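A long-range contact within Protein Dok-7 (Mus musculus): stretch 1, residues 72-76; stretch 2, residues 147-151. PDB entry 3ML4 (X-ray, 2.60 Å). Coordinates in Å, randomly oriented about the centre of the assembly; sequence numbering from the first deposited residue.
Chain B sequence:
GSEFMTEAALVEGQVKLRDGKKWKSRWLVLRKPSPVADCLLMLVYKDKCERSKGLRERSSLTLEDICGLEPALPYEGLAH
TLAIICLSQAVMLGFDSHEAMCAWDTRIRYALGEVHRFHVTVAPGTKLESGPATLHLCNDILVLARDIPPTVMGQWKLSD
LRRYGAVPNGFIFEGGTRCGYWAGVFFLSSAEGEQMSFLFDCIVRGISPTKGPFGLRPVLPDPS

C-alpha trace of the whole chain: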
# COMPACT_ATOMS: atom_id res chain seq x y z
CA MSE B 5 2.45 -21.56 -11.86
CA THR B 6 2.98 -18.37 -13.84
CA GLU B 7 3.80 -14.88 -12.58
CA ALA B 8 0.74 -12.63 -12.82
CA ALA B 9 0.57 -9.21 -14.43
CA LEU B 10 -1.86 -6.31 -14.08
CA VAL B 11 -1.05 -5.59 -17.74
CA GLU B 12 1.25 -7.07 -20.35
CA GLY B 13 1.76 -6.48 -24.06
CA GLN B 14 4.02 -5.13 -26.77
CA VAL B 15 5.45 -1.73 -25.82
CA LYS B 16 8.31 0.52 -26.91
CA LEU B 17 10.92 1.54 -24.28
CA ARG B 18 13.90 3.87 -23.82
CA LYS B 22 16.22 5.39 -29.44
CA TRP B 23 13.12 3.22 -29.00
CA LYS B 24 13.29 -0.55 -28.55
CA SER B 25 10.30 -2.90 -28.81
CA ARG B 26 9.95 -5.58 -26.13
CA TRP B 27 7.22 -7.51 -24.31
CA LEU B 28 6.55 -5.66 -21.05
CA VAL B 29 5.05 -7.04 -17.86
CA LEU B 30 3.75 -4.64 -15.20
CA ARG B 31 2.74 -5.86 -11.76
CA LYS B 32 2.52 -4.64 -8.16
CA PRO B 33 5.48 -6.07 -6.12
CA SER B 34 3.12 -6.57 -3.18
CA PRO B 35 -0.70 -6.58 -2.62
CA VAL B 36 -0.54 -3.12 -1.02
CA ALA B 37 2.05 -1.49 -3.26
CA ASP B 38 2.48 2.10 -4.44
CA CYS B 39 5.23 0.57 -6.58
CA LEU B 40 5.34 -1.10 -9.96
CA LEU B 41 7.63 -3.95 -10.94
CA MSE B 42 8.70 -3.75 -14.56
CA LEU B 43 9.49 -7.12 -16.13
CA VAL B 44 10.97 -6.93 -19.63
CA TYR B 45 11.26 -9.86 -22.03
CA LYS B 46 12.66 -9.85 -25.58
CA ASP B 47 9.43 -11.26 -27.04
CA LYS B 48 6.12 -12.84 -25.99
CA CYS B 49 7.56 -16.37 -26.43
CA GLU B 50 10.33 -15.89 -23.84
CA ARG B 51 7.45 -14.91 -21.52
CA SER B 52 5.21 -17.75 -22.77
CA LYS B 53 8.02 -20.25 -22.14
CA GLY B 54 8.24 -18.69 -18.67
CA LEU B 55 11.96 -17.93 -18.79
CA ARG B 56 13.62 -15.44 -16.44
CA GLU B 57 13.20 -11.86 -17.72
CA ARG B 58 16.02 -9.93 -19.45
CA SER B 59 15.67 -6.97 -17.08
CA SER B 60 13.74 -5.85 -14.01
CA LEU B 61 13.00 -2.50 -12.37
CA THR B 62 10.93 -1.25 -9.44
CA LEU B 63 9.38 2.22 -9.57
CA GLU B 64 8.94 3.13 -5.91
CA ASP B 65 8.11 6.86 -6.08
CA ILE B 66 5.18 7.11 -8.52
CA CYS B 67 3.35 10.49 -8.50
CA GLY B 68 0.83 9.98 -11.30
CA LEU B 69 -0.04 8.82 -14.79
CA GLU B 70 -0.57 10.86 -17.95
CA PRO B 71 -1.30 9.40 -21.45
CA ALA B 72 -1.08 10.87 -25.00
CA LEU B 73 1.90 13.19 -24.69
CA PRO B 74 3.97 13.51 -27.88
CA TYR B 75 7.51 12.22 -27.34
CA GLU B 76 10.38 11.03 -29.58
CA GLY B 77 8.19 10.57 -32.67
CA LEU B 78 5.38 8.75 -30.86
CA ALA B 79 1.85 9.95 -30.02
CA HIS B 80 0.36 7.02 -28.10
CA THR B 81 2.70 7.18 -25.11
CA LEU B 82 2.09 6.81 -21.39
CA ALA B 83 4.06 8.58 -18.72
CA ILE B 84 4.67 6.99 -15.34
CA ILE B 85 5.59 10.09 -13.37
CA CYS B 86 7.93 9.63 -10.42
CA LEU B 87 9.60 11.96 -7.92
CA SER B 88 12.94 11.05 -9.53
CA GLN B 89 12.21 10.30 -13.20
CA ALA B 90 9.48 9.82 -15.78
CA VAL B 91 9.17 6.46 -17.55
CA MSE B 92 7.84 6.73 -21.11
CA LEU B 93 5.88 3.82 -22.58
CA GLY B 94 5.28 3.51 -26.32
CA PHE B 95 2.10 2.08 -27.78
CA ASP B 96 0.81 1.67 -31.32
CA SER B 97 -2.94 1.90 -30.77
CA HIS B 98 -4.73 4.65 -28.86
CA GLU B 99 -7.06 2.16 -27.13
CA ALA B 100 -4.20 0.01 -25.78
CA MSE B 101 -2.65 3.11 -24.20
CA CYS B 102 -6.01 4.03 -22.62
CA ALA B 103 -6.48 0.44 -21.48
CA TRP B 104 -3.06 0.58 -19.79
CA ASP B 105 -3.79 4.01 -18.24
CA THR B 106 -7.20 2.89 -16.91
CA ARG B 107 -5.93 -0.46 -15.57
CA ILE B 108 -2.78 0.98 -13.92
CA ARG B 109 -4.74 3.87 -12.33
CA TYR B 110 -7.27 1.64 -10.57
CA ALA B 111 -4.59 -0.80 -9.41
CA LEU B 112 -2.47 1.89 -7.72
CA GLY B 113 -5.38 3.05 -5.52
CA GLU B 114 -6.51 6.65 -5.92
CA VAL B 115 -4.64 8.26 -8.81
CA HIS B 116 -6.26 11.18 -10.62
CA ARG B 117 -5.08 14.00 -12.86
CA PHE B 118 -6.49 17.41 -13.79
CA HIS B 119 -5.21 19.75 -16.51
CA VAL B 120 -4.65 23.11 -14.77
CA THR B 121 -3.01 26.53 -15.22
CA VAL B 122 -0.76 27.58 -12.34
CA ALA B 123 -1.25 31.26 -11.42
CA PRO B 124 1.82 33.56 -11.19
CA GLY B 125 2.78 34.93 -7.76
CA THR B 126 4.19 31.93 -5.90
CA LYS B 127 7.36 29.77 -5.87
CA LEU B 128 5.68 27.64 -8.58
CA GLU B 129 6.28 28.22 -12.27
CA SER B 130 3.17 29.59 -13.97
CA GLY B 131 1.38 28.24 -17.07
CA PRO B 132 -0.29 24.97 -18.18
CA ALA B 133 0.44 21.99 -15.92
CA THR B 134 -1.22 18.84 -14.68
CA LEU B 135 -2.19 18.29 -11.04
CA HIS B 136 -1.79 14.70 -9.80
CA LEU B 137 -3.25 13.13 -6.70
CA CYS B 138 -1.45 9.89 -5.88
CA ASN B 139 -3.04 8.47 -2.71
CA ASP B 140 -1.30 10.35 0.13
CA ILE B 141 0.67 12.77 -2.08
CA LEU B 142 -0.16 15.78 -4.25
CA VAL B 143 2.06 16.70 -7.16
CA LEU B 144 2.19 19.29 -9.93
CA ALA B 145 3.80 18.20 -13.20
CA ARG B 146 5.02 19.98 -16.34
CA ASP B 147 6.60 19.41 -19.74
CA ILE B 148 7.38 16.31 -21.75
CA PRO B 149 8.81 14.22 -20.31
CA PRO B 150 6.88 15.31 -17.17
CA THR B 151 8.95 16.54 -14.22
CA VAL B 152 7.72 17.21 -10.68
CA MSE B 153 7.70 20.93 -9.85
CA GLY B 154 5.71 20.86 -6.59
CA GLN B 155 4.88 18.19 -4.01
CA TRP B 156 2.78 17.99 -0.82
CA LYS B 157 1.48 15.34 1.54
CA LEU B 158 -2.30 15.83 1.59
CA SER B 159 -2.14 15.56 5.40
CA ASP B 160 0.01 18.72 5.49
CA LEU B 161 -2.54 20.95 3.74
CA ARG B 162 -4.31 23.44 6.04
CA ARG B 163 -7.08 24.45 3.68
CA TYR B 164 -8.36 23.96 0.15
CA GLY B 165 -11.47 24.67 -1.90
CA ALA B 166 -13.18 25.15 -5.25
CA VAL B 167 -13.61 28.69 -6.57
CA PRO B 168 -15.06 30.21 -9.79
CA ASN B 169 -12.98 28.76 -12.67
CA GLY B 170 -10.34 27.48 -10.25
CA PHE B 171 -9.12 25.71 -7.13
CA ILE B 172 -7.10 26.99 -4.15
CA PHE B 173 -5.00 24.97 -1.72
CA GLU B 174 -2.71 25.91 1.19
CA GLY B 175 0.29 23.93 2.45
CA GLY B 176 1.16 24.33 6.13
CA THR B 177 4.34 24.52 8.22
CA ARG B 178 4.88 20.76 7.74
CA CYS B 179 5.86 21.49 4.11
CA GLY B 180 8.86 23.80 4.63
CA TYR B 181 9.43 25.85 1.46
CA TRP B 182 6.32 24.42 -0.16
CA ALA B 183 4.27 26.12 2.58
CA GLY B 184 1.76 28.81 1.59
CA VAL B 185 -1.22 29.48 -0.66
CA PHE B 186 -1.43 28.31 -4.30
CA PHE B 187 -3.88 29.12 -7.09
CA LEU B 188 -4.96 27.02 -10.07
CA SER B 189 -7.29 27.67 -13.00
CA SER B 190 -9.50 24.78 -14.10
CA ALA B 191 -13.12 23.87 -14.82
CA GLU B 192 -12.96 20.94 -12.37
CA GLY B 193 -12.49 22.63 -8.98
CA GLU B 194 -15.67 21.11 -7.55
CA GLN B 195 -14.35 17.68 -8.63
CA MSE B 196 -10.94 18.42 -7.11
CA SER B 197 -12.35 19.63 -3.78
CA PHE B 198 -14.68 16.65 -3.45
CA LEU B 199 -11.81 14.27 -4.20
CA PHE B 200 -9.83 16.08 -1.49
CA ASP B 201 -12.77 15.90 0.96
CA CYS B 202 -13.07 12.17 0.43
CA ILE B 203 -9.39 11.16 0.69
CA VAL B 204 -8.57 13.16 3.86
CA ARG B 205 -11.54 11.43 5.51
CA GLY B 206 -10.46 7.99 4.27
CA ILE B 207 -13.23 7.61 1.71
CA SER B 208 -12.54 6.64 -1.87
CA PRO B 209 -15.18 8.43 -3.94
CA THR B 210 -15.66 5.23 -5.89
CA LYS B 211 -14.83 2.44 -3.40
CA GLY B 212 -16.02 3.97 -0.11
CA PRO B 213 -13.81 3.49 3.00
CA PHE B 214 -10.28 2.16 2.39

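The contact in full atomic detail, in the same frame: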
# COMPACT_ATOMS: atom_id res chain seq x y z
N ALA B 72 -0.96 10.06 -23.76
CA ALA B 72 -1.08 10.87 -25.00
C ALA B 72 -0.30 12.18 -25.00
O ALA B 72 -0.82 13.23 -25.40
CB ALA B 72 -2.56 11.09 -25.39
N LEU B 73 0.94 12.11 -24.54
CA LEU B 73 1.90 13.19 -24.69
C LEU B 73 2.82 12.83 -25.84
O LEU B 73 3.34 11.72 -25.88
CB LEU B 73 2.74 13.36 -23.42
CG LEU B 73 2.12 13.83 -22.09
CD1 LEU B 73 3.12 13.63 -20.96
CD2 LEU B 73 1.63 15.28 -22.12
N PRO B 74 3.03 13.76 -26.79
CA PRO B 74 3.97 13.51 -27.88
C PRO B 74 5.41 13.46 -27.37
O PRO B 74 5.82 14.31 -26.57
CB PRO B 74 3.77 14.72 -28.80
CG PRO B 74 2.45 15.32 -28.37
CD PRO B 74 2.38 15.07 -26.91
N TYR B 75 6.17 12.47 -27.83
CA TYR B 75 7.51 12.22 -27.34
C TYR B 75 8.29 11.31 -28.28
O TYR B 75 7.84 10.20 -28.60
CB TYR B 75 7.44 11.59 -25.94
CG TYR B 75 8.78 11.29 -25.30
CD1 TYR B 75 9.56 12.31 -24.76
CD2 TYR B 75 9.24 9.98 -25.21
CE1 TYR B 75 10.78 12.04 -24.17
CE2 TYR B 75 10.47 9.70 -24.61
CZ TYR B 75 11.23 10.73 -24.09
OH TYR B 75 12.44 10.46 -23.50
N GLU B 76 9.44 11.80 -28.74
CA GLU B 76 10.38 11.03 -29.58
C GLU B 76 9.73 10.34 -30.79
O GLU B 76 10.04 9.18 -31.10
CB GLU B 76 11.15 10.00 -28.73
CG GLU B 76 12.00 10.59 -27.62
CD GLU B 76 13.22 11.34 -28.13
OE1 GLU B 76 13.71 11.04 -29.25
OE2 GLU B 76 13.69 12.25 -27.41
N ASP B 147 5.73 19.75 -18.61
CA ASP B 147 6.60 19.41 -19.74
C ASP B 147 6.49 17.95 -20.19
O ASP B 147 5.78 17.13 -19.59
CB ASP B 147 8.08 19.76 -19.47
CG ASP B 147 8.26 21.13 -18.81
OD1 ASP B 147 7.37 21.99 -18.94
OD2 ASP B 147 9.31 21.33 -18.16
N ILE B 148 7.18 17.66 -21.28
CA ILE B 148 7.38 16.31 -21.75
C ILE B 148 8.88 16.15 -21.90
O ILE B 148 9.51 16.98 -22.57
CB ILE B 148 6.64 16.04 -23.08
CG1 ILE B 148 5.13 16.25 -22.91
CG2 ILE B 148 6.93 14.63 -23.58
CD1 ILE B 148 4.38 16.62 -24.18
N PRO B 149 9.48 15.15 -21.23
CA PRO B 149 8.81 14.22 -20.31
C PRO B 149 8.49 14.91 -18.98
O PRO B 149 9.28 15.72 -18.51
CB PRO B 149 9.84 13.10 -20.12
CG PRO B 149 11.16 13.74 -20.35
CD PRO B 149 10.93 14.87 -21.34
N PRO B 150 7.32 14.60 -18.38
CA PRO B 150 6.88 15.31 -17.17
C PRO B 150 7.89 15.27 -16.03
O PRO B 150 8.45 14.22 -15.73
CB PRO B 150 5.60 14.57 -16.77
CG PRO B 150 5.12 13.95 -18.02
CD PRO B 150 6.35 13.57 -18.79
N THR B 151 8.12 16.43 -15.42
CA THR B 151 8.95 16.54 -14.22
C THR B 151 8.15 17.17 -13.09
O THR B 151 7.30 18.02 -13.33
CB THR B 151 10.24 17.37 -14.47
OG1 THR B 151 9.89 18.69 -14.92
CG2 THR B 151 11.14 16.71 -15.50

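Two loop segments more than seventy residues apart in the chain meet here through apolar side chains. No hydrogen bond crosses between them, so van der Waals packing and the removal of hydrocarbon from water must do the work. The contact is small, burying 277 Å² with both sides summed.

Stretch 2 opens with Asp-147, which takes no part in the packing. Its CA-to-CB bond points away from stretch 1, and its carboxylate lies on the exposed surface, where OD1 hydrogen-bonds to a residue adjoining the stretch. A charged group is well placed there, since hydration would be lost if it turned into an apolar contact that offers it no partner.

Ile-148 is the centre of the contact. It loses 93 Å² to the other stretch, more than any other residue, and it touches three successive residues of stretch 1. Its CA-to-CB bond points toward them, and its CA lies 6.9 Å from the CA of Tyr-75, the closest such pair. The beta-branched side chain, with chi1 near -61° (m) and chi2 at 154° (t), sends two arms in different directions. The longer arm ends in CD1, which lies 3.7 Å from CD2 of Leu-73 and also 3.7 Å from CD of Pro-74. The shorter arm, CG2, approaches CD1 of Tyr-75 at 3.7 Å and comes to 3.2 Å from the backbone O of Pro-74. This last approach is the tightest in the contact, but a methyl group against a carbonyl oxygen is close packing, not a conventional hydrogen bond. An unbranched side chain would have no second arm leaving CB to reach along stretch 1 in this way.

Pro-149 follows a cis peptide bond. Its CA-to-CB bond points sideways, yet the ring still offers CD, which lies 4.0 Å from CE1 of Tyr-75. The Tyr-75 side chain, with chi1 at -180° (t), therefore runs past both Ile-148 and Pro-149, meeting Ile-148 CG2 and Pro-149 CD obliquely. An aromatic ring suits this position because it is long enough to touch two consecutive residues, while its hydroxyl, at the far end, is not needed for the contact.

Pro-150 is buried in the structure as a whole, although only 21 Å² of it is covered by stretch 1. Its CG lies 3.6 Å from CD1 of Leu-73. Both methyls of Leu-73 pack on Ile-148, CD2 at 3.7 Å from CD1 of Ile-148 and CD1 at 3.8 Å from CG1 of Ile-148, and CD1 also reaches Pro-150. With chi1 at -66° (m) and chi2 at 168° (t), and its CA-to-CB bond directed toward stretch 2, leucine presents two methyls, giving a broad apolar surface against Ile-148 that extends to Pro-150. The proline ring gives it a compact apolar surface, held rigid by ring closure.

Beyond Pro-150 the contact ends. Thr-151 is in strand conformation, and its exposed side chain stays 9.9 Å from stretch 1, so its polar hydroxyl remains outside the hydrocarbon packing.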